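Histidine phosphotransfer protein (PDB 4G78) probably relays phosphoryl groups from cytokinin sensor histidine kinases to B-type response regulators in the two-component phosphorelay of a legume. Local coordinates at residues 115-118 with 119-123; 17-21 with 22-26. All coordinates share one frame; numbering follows the deposited sequence. Where two conformers were deposited one is given.

Contact 1. Residues 115-118 with 119-123; sequences RCLQ and QLQQE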
loop_
_atom_site.group_PDB
_atom_site.type_symbol
_atom_site.label_atom_id
_atom_site.label_comp_id
_atom_site.label_asym_id
_atom_site.label_seq_id
_atom_site.Cartn_x
_atom_site.Cartn_y
_atom_site.Cartn_z
ATOM N N ARG A 115 9.827 -15.566 -5.425
ATOM C CA ARG A 115 10.323 -14.812 -4.229
ATOM C C ARG A 115 9.763 -13.425 -4.246
ATOM O O ARG A 115 9.413 -12.860 -3.183
ATOM C CB ARG A 115 11.865 -14.811 -4.295
ATOM C CG ARG A 115 12.461 -16.222 -3.996
ATOM C CD ARG A 115 13.951 -16.027 -3.684
ATOM N NE ARG A 115 14.763 -15.796 -4.820
ATOM C CZ ARG A 115 15.266 -16.627 -5.686
ATOM N NH1 ARG A 115 15.070 -17.947 -5.593
ATOM N NH2 ARG A 115 16.018 -16.181 -6.709
ATOM N N CYS A 116 9.846 -12.728 -5.391
ATOM C CA CYS A 116 9.348 -11.382 -5.512
ATOM C C CYS A 116 7.867 -11.299 -5.134
ATOM O O CYS A 116 7.411 -10.393 -4.432
ATOM C CB CYS A 116 9.545 -10.789 -6.914
ATOM S SG CYS A 116 11.249 -10.599 -7.385
ATOM N N LEU A 117 7.054 -12.245 -5.610
ATOM C CA LEU A 117 5.624 -12.263 -5.277
ATOM C C LEU A 117 5.357 -12.496 -3.798
ATOM O O LEU A 117 4.485 -11.838 -3.197
ATOM C CB LEU A 117 4.869 -13.254 -6.140
ATOM C CG LEU A 117 3.328 -13.264 -5.896
ATOM C CD1 LEU A 117 2.738 -11.852 -6.125
ATOM C CD2 LEU A 117 2.718 -14.426 -6.610
ATOM N N GLN A 118 6.160 -13.369 -3.183
ATOM C CA GLN A 118 5.997 -13.573 -1.763
ATOM C C GLN A 118 6.316 -12.262 -0.980
ATOM O O GLN A 118 5.540 -11.919 -0.082
ATOM C CB GLN A 118 6.899 -14.699 -1.248
ATOM C CG GLN A 118 6.576 -16.093 -1.707
ATOM C CD GLN A 118 7.688 -17.132 -1.629
ATOM O OE1 GLN A 118 8.880 -16.860 -1.510
ATOM N NE2 GLN A 118 7.169 -18.339 -1.725
ATOM N N GLN A 119 7.332 -11.583 -1.387
ATOM C CA GLN A 119 7.654 -10.314 -0.729
ATOM C C GLN A 119 6.547 -9.307 -0.964
ATOM O O GLN A 119 6.228 -8.521 -0.066
ATOM C CB GLN A 119 8.965 -9.801 -1.229
ATOM C CG GLN A 119 10.154 -10.540 -0.722
ATOM C CD GLN A 119 10.099 -10.504 0.843
ATOM O OE1 GLN A 119 10.118 -9.409 1.451
ATOM N NE2 GLN A 119 9.930 -11.721 1.429
ATOM N N LEU A 120 6.034 -9.264 -2.174
ATOM C CA LEU A 120 4.984 -8.310 -2.516
ATOM C C LEU A 120 3.727 -8.543 -1.696
ATOM O O LEU A 120 3.109 -7.614 -1.140
ATOM C CB LEU A 120 4.701 -8.394 -4.014
ATOM C CG LEU A 120 3.630 -7.457 -4.536
ATOM C CD1 LEU A 120 3.969 -6.011 -4.228
ATOM C CD2 LEU A 120 3.429 -7.653 -6.026
ATOM N N GLN A 121 3.308 -9.807 -1.606
ATOM C CA GLN A 121 2.139 -10.119 -0.818
ATOM C C GLN A 121 2.337 -9.741 0.651
ATOM O O GLN A 121 1.424 -9.191 1.287
ATOM C CB GLN A 121 1.940 -11.629 -1.002
ATOM C CG GLN A 121 1.076 -12.225 -1.982
ATOM C CD GLN A 121 1.275 -13.669 -2.383
ATOM O OE1 GLN A 121 0.809 -14.099 -3.429
ATOM N NE2 GLN A 121 1.997 -14.432 -1.560
ATOM N N GLN A 122 3.530 -10.035 1.173
ATOM C CA GLN A 122 3.892 -9.725 2.579
ATOM C C GLN A 122 3.794 -8.195 2.813
ATOM O O GLN A 122 3.215 -7.736 3.786
ATOM C CB GLN A 122 5.295 -10.195 2.950
ATOM C CG GLN A 122 5.790 -9.888 4.381
ATOM C CD GLN A 122 6.740 -10.883 5.024
ATOM O OE1 GLN A 122 6.617 -10.904 6.246
ATOM N NE2 GLN A 122 7.500 -11.504 4.158
ATOM N N GLU A 123 4.443 -7.478 1.949
ATOM C CA GLU A 123 4.496 -6.033 2.071
ATOM C C GLU A 123 3.129 -5.410 1.919
ATOM O O GLU A 123 2.788 -4.445 2.638
ATOM C CB GLU A 123 5.502 -5.449 1.110
ATOM C CG GLU A 123 6.932 -5.748 1.522
ATOM C CD GLU A 123 7.372 -5.086 2.788
ATOM O OE1 GLU A 123 6.849 -4.016 3.119
ATOM O OE2 GLU A 123 8.217 -5.664 3.518
HETATM O O HOH W 1 10.695 -13.660 -0.843
#
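Gln119 answers the carbonyl of Arg115 twice, once directly and once through water. Its backbone N gives a hydrogen bond to Arg115 O at 3.0 Å. The same oxygen accepts a second one from a water, 2.8 Å from Arg115 O, and that water in turn accepts from Gln119 NE2 at 3.1 Å. The side chain can reach back because CG lies beside the backbone N (chi1 -74°), which sets Gln119 CG 3.5 Å from Arg115 O; the bend at chi2 (-56°) then turns the amide so that NE2 meets the water. Arg115 itself sends its guanidinium away from this turn. The next three carbonyls are each taken by the amide four residues on: Leu120 N bonds to Cys116 O, Gln121 N to Leu117 O and Gln122 N to Gln118 O. The straightest of the four direct bonds is Gln121 N to Leu117 O, 2.8 Å long with an angle of 170° at the hydrogen. This i to i+4 ladder is one stretch of the long helix 110-145, a member of the antiparallel helical bundle of the HPt domain, and it has two unlike faces. On the buried face Leu117 and Leu120 lean on Leu58 of helix 41-66, and Leu117 CD1 approaches Leu120 CD2 to 4.3 Å; Cys116 turns to Phe101 and Phe104. The other face carries the glutamines. Gln121 is modelled in two conformers; in one, its amide oxygen makes a van der Waals contact with the leucine branch point, Gln121 OE1 lying 3.6 Å from Leu117 CG, doubtful as a fixed feature. Gln122 and Gln118 meet through the backbone bond, Gln122 CB resting 3.5 Å from Gln118 O. Further along, Glu123 N closes the following turn on Gln119 O, while its carboxylate forms a salt bridge with Arg93.

Contact 2. Residues 17-21 with 22-26; sequences AMFQQ and GYLDD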
loop_
_atom_site.group_PDB
_atom_site.type_symbol
_atom_site.label_atom_id
_atom_site.label_comp_id
_atom_site.label_asym_id
_atom_site.label_seq_id
_atom_site.Cartn_x
_atom_site.Cartn_y
_atom_site.Cartn_z
ATOM N N ALA A 17 5.750 6.137 12.795
ATOM C CA ALA A 17 6.472 4.855 12.709
ATOM C C ALA A 17 6.367 4.282 11.305
ATOM O O ALA A 17 7.336 3.711 10.788
ATOM C CB ALA A 17 5.932 3.891 13.738
ATOM N N MET A 18 5.200 4.396 10.686
ATOM C CA MET A 18 5.029 3.918 9.314
ATOM C C MET A 18 5.970 4.613 8.365
ATOM O O MET A 18 6.534 3.991 7.449
ATOM C CB MET A 18 3.592 4.023 8.867
ATOM C CG MET A 18 2.636 3.092 9.528
ATOM S SD MET A 18 0.966 3.122 8.881
ATOM C CE MET A 18 1.258 2.367 7.269
ATOM N N PHE A 19 6.139 5.934 8.509
ATOM C CA PHE A 19 7.103 6.631 7.692
ATOM C C PHE A 19 8.544 6.195 8.033
ATOM O O PHE A 19 9.340 5.927 7.136
ATOM C CB PHE A 19 6.978 8.163 7.870
ATOM C CG PHE A 19 5.876 8.749 7.040
ATOM C CD1 PHE A 19 6.128 9.155 5.735
ATOM C CD2 PHE A 19 4.585 8.889 7.531
ATOM C CE1 PHE A 19 5.124 9.704 4.947
ATOM C CE2 PHE A 19 3.560 9.410 6.725
ATOM C CZ PHE A 19 3.861 9.793 5.440
ATOM N N GLN A 20 8.883 6.101 9.322
ATOM C CA GLN A 20 10.268 5.819 9.691
ATOM C C GLN A 20 10.701 4.459 9.170
ATOM O O GLN A 20 11.849 4.268 8.760
ATOM C CB GLN A 20 10.420 5.944 11.210
ATOM C CG GLN A 20 11.870 5.957 11.656
ATOM C CD GLN A 20 12.523 4.595 11.725
ATOM O OE1 GLN A 20 11.843 3.573 11.897
ATOM N NE2 GLN A 20 13.835 4.580 11.683
ATOM N N GLN A 21 9.786 3.475 9.214
ATOM C CA GLN A 21 10.046 2.119 8.746
ATOM C C GLN A 21 9.858 1.956 7.240
ATOM O O GLN A 21 10.062 0.879 6.701
ATOM C CB GLN A 21 9.259 1.124 9.565
ATOM C CG GLN A 21 9.822 0.944 10.970
ATOM C CD GLN A 21 11.151 0.210 10.931
ATOM O OE1 GLN A 21 11.142 -0.996 10.589
ATOM N NE2 GLN A 21 12.242 0.854 11.220
ATOM N N GLY A 22 9.458 3.022 6.548
ATOM C CA GLY A 22 9.439 3.009 5.090
ATOM C C GLY A 22 8.162 2.516 4.454
ATOM O O GLY A 22 8.148 2.332 3.233
ATOM N N TYR A 23 7.108 2.290 5.225
ATOM C CA TYR A 23 5.840 1.869 4.654
ATOM C C TYR A 23 5.222 2.943 3.771
ATOM O O TYR A 23 4.522 2.632 2.806
ATOM C CB TYR A 23 4.854 1.465 5.732
ATOM C CG TYR A 23 5.208 0.213 6.452
ATOM C CD1 TYR A 23 5.119 -1.022 5.777
ATOM C CD2 TYR A 23 5.710 0.190 7.738
ATOM C CE1 TYR A 23 5.505 -2.190 6.385
ATOM C CE2 TYR A 23 6.034 -0.975 8.335
ATOM C CZ TYR A 23 5.933 -2.191 7.622
ATOM O OH TYR A 23 6.250 -3.379 8.224
ATOM N N LEU A 24 5.395 4.211 4.179
ATOM C CA LEU A 24 4.786 5.363 3.534
ATOM C C LEU A 24 5.873 6.335 3.138
ATOM O O LEU A 24 6.891 6.447 3.819
ATOM C CB LEU A 24 3.848 6.082 4.523
ATOM C CG LEU A 24 2.710 5.220 5.046
ATOM C CD1 LEU A 24 1.959 5.980 6.145
ATOM C CD2 LEU A 24 1.806 4.754 3.936
ATOM N N ASP A 25 5.610 7.077 2.063
ATOM C CA ASP A 25 6.441 8.177 1.641
ATOM C C ASP A 25 5.590 9.418 1.383
ATOM O O ASP A 25 4.387 9.436 1.617
ATOM C CB ASP A 25 7.310 7.791 0.418
ATOM C CG ASP A 25 6.539 7.539 -0.868
ATOM O OD1 ASP A 25 5.592 8.289 -1.180
ATOM O OD2 ASP A 25 6.853 6.573 -1.555
ATOM N N ASP A 26 6.252 10.473 0.934
ATOM C CA ASP A 26 5.600 11.764 0.848
ATOM C C ASP A 26 4.352 11.785 -0.047
ATOM O O ASP A 26 3.527 12.668 0.128
ATOM C CB ASP A 26 6.581 12.831 0.319
ATOM C CG ASP A 26 6.014 14.228 0.497
ATOM O OD1 ASP A 26 5.840 14.642 1.673
ATOM O OD2 ASP A 26 5.775 14.906 -0.504
#
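Leu24 meets Phe19 and Met18 with different atoms. Its CB sits over the centre of the Phe19 ring, 3.8 Å from the centroid and 9° off the normal, a CH-pi contact. From the same leucine, CD1 reaches Met18 CB at 3.7 Å. The thioether bends at chi3 (70°), which returns Met18 CE to the leucine branch and to Tyr23 CB, 4.0 Å away. Leu127 and Leu131 of helix 110-145 adjoin Leu24 and Met18, and Phe28 lies against Phe19. The backbone folds back here through a Schellman motif that ends helix 6-20. Gly22, with positive phi (89°), turns the chain, and a CB on it would clash with Gln21 O. Gly22 N bonds to Phe19 O at 3.0 Å, approaching from above the carbonyl plane, whereas Met18 O receives two weak bonds, from Tyr23 N at 2.9 Å and Leu24 N at 3.5 Å. The Tyr23 ring presents its edge to Met18 O and also forms a cation-pi contact with Arg93, whose NH1 bonds to Gln21 O. At the polar edge Gln21 NE2 donates to Gln20 OE1 at 2.8 Å, almost straight. Asp25 is the N-cap of helix 26-32, its OD1 accepting from Gln27 N, and Asp26 OD2 pairs with Gln30 NE2.

Contact 2 comes first along the chain, at the junction of helix 6-20 with helix 26-32; contact 1 follows much later, within helix 110-145. Their centres are 18 Å apart, yet they meet where Glu123 OE1 lies 4.0 Å from Tyr23 CE1. Arg93 bridges this seam, since it serves Glu123 of contact 1 and both Tyr23 and Gln21 of contact 2. Helix 110-145 is shared ground: contact 1 is a stretch of it, and the apolar side of contact 2 packs farther along the same helix. The N-terminal turn is thereby fastened to the bundle that carries His80, the predicted phosphorylation site on helix 72-89.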